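PDB 3HM2: precorrin-6Y C5,15-methyltransferase, which probably transfers methyl groups from S-adenosyl-L-methionine during adenosylcobalamin biosynthesis, the chain here being the C-terminal methyltransferase domain of the longer protein. Local coordinates for residues A[145-150]-A[169-174]. Numbering follows the deposited sequence.
Sequences GTISSF and PVHQWT
Strands 146-150 and 170-174 run antiparallel, and five backbone hydrogen bonds join them. The straightest are Phe150 N to Val170 O (3.0 Å) and Gln172 N to Ser148 O (3.3 Å), each donor lying in the plane of its carbonyl; the two between Thr146 and Thr174 and that from Ser148 N to Gln172 O are weak. Between the rungs, Ile147 CA points its hydrogen at Gln172 O.

One face of the ladder carries Ile147, Ser149, His171 and Trp173. Trp173 CG stands anti to the backbone N (chi1 -168°), placing the indole beside the start of the neighbouring strand, next to Gly145 and Thr146: CD1 meets Ile147 CG1 obliquely at 3.6 Å, while Thr146 O lies at the ring edge, 3.4 Å from CD1. NE1 reaches Gly144 O in a weak hydrogen bond. Farther along, Ser149 CB sits over one face of the His171 imidazole, offset toward its rim, in a CH-pi contact 3.9 Å from the centroid. Helix 130-143 packs on this face, Leu136 touching Ile147, His171 and Trp173 and Arg140 touching Trp173.

On the other face Phe150 CG lies beside the backbone N (chi1 -39°), so the ring leans across to Gln172, whose CB meets its edge 3.7 Å from CE1. Extended beyond CG, Gln172 crosses the ring obliquely and brings its amide beside CE1 and CZ, the two planes 64° apart; NE2 is held by Asn126 OD1. Leu16 and Ala17 of helix 9-21 pack here.

Strand 122-127 bonds to the far edge of 169-174, through Ala127 and Ala125, whereas Ser148, Ser149 and Phe150 form a further antiparallel ladder with a strand of a second subunit. This C-terminal beta hairpin forms the last two strands of the chain's 3-2-1-4-5-7-6 sheet, the Rossmann-like class I S-adenosylmethionine-dependent methyltransferase fold, its edge here used also for assembly.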
ATOM      1  N   GLY A 145       5.788 -12.688  19.638  1.00 42.37           N
ATOM      2  CA  GLY A 145       4.693 -12.104  18.899  1.00 47.93           C
ATOM      3  C   GLY A 145       5.066 -11.640  17.498  1.00 49.48           C
ATOM      4  O   GLY A 145       6.196 -11.849  17.013  1.00 44.98           O
ATOM      5  N   THR A 146       4.105 -10.969  16.867  1.00 46.17           N
ATOM      6  CA  THR A 146       4.076 -10.824  15.421  1.00 38.86           C
ATOM      7  C   THR A 146       3.437  -9.495  15.035  1.00 37.98           C
ATOM      8  O   THR A 146       2.475  -9.065  15.688  1.00 37.85           O
ATOM      9  CB  THR A 146       3.283 -12.009  14.812  1.00 44.21           C
ATOM     10  OG1 THR A 146       4.181 -12.913  14.149  1.00 47.97           O
ATOM     11  CG2 THR A 146       2.214 -11.527  13.841  1.00 50.22           C
ATOM     12  N   ILE A 147       3.972  -8.859  13.979  1.00 38.94           N
ATOM     13  CA  ILE A 147       3.547  -7.529  13.499  1.00 27.50           C
ATOM     14  C   ILE A 147       3.007  -7.512  12.052  1.00 35.19           C
ATOM     15  O   ILE A 147       3.682  -7.954  11.142  1.00 40.78           O
ATOM     16  CB  ILE A 147       4.703  -6.525  13.604  1.00 31.70           C
ATOM     17  CG1 ILE A 147       5.165  -6.408  15.060  1.00 29.51           C
ATOM     18  CG2 ILE A 147       4.315  -5.162  13.013  1.00 28.67           C
ATOM     19  CD1 ILE A 147       5.781  -5.072  15.413  1.00 26.46           C
ATOM     20  N   SER A 148       1.783  -7.017  11.860  1.00 36.15           N
ATOM     21  CA  SER A 148       1.183  -6.815  10.537  1.00 26.67           C
ATOM     22  C   SER A 148       0.813  -5.340  10.396  1.00 26.61           C
ATOM     23  O   SER A 148       0.976  -4.563  11.338  1.00 32.76           O
ATOM     24  CB  SER A 148      -0.052  -7.697  10.344  1.00 30.46           C
ATOM     25  OG  SER A 148      -1.171  -7.218  11.070  1.00 44.11           O
ATOM     26  N   SER A 149       0.340  -4.921   9.229  1.00 34.96           N
ATOM     27  CA  SER A 149       0.075  -3.486   9.039  1.00 41.47           C
ATOM     28  C   SER A 149      -1.062  -3.166   8.071  1.00 38.76           C
ATOM     29  O   SER A 149      -1.285  -3.890   7.100  1.00 41.75           O
ATOM     30  CB  SER A 149       1.353  -2.727   8.650  1.00 45.81           C
ATOM     31  OG  SER A 149       1.827  -3.101   7.364  1.00 54.52           O
ATOM     32  N   PHE A 150      -1.777  -2.076   8.343  1.00 31.44           N
ATOM     33  CA  PHE A 150      -2.988  -1.775   7.581  1.00 38.57           C
ATOM     34  C   PHE A 150      -3.005  -0.389   6.920  1.00 40.34           C
ATOM     35  O   PHE A 150      -2.883   0.631   7.592  1.00 37.40           O
ATOM     36  CB  PHE A 150      -4.216  -1.975   8.468  1.00 35.43           C
ATOM     37  CG  PHE A 150      -4.102  -3.165   9.385  1.00 43.30           C
ATOM     38  CD1 PHE A 150      -3.808  -2.997  10.735  1.00 42.78           C
ATOM     39  CD2 PHE A 150      -4.268  -4.456   8.893  1.00 43.58           C
ATOM     40  CE1 PHE A 150      -3.694  -4.090  11.579  1.00 43.64           C
ATOM     41  CE2 PHE A 150      -4.154  -5.563   9.736  1.00 50.50           C
ATOM     42  CZ  PHE A 150      -3.863  -5.378  11.082  1.00 46.12           C
ATOM     43  N   PRO A 169      -0.945   4.466   7.547  1.00 33.77           N
ATOM     44  CA  PRO A 169      -0.949   3.072   7.989  1.00 35.32           C
ATOM     45  C   PRO A 169      -1.050   2.961   9.499  1.00 33.66           C
ATOM     46  O   PRO A 169      -1.029   3.954  10.221  1.00 35.80           O
ATOM     47  CB  PRO A 169       0.407   2.539   7.511  1.00 32.09           C
ATOM     48  CG  PRO A 169       0.838   3.482   6.464  1.00 35.18           C
ATOM     49  CD  PRO A 169       0.330   4.821   6.908  1.00 40.65           C
ATOM     50  N   VAL A 170      -1.167   1.724   9.962  1.00 37.67           N
ATOM     51  CA  VAL A 170      -1.401   1.429  11.355  1.00 29.50           C
ATOM     52  C   VAL A 170      -0.675   0.140  11.609  1.00 32.64           C
ATOM     53  O   VAL A 170      -0.801  -0.809  10.830  1.00 27.42           O
ATOM     54  CB  VAL A 170      -2.889   1.226  11.627  1.00 31.15           C
ATOM     55  CG1 VAL A 170      -3.095   0.567  12.984  1.00 27.07           C
ATOM     56  CG2 VAL A 170      -3.632   2.562  11.521  1.00 28.85           C
ATOM     57  N   HIS A 171       0.119   0.115  12.670  1.00 37.11           N
ATOM     58  CA  HIS A 171       0.869  -1.084  12.990  1.00 33.00           C
ATOM     59  C   HIS A 171       0.286  -1.727  14.207  1.00 33.72           C
ATOM     60  O   HIS A 171      -0.174  -1.056  15.141  1.00 28.97           O
ATOM     61  CB  HIS A 171       2.376  -0.810  13.107  1.00 37.90           C
ATOM     62  CG  HIS A 171       3.002  -0.468  11.792  1.00 34.83           C
ATOM     63  ND1 HIS A 171       2.808   0.750  11.176  1.00 37.19           N
ATOM     64  CD2 HIS A 171       3.739  -1.214  10.937  1.00 37.85           C
ATOM     65  CE1 HIS A 171       3.423   0.747  10.009  1.00 42.59           C
ATOM     66  NE2 HIS A 171       4.001  -0.432   9.844  1.00 40.90           N
ATOM     67  N   GLN A 172       0.255  -3.050  14.150  1.00 39.62           N
ATOM     68  CA  GLN A 172      -0.407  -3.817  15.174  1.00 34.33           C
ATOM     69  C   GLN A 172       0.466  -4.948  15.612  1.00 29.96           C
ATOM     70  O   GLN A 172       0.878  -5.805  14.830  1.00 29.08           O
ATOM     71  CB  GLN A 172      -1.764  -4.348  14.703  1.00 25.48           C
ATOM     72  CG  GLN A 172      -2.712  -4.592  15.841  1.00 33.11           C
ATOM     73  CD  GLN A 172      -4.121  -4.798  15.370  1.00 42.87           C
ATOM     74  OE1 GLN A 172      -4.500  -5.899  14.939  1.00 39.86           O
ATOM     75  NE2 GLN A 172      -4.921  -3.741  15.451  1.00 36.63           N
ATOM     76  N   TRP A 173       0.738  -4.926  16.900  1.00 38.24           N
ATOM     77  CA  TRP A 173       1.437  -5.998  17.556  1.00 33.17           C
ATOM     78  C   TRP A 173       0.425  -6.809  18.364  1.00 27.35           C
ATOM     79  O   TRP A 173      -0.268  -6.272  19.220  1.00 28.98           O
ATOM     80  CB  TRP A 173       2.562  -5.408  18.419  1.00 33.48           C
ATOM     81  CG  TRP A 173       3.513  -6.419  18.917  1.00 31.74           C
ATOM     82  CD1 TRP A 173       3.999  -7.499  18.234  1.00 34.89           C
ATOM     83  CD2 TRP A 173       4.087  -6.470  20.215  1.00 31.36           C
ATOM     84  NE1 TRP A 173       4.836  -8.229  19.039  1.00 30.54           N
ATOM     85  CE2 TRP A 173       4.913  -7.616  20.262  1.00 37.32           C
ATOM     86  CE3 TRP A 173       3.971  -5.676  21.354  1.00 30.11           C
ATOM     87  CZ2 TRP A 173       5.632  -7.977  21.402  1.00 39.81           C
ATOM     88  CZ3 TRP A 173       4.689  -6.032  22.485  1.00 41.59           C
ATOM     89  CH2 TRP A 173       5.510  -7.179  22.498  1.00 43.73           C
ATOM     90  N   THR A 174       0.296  -8.093  18.031  1.00 28.14           N
ATOM     91  CA  THR A 174      -0.420  -9.032  18.873  1.00 26.94           C
ATOM     92  C   THR A 174       0.490 -10.153  19.371  1.00 32.71           C
ATOM     93  O   THR A 174       1.296 -10.713  18.626  1.00 34.19           O
ATOM     94  CB  THR A 174      -1.603  -9.656  18.181  1.00 28.00           C
ATOM     95  OG1 THR A 174      -2.319 -10.439  19.133  1.00 31.45           O
ATOM     96  CG2 THR A 174      -1.138 -10.570  17.105  1.00 34.54           C
TER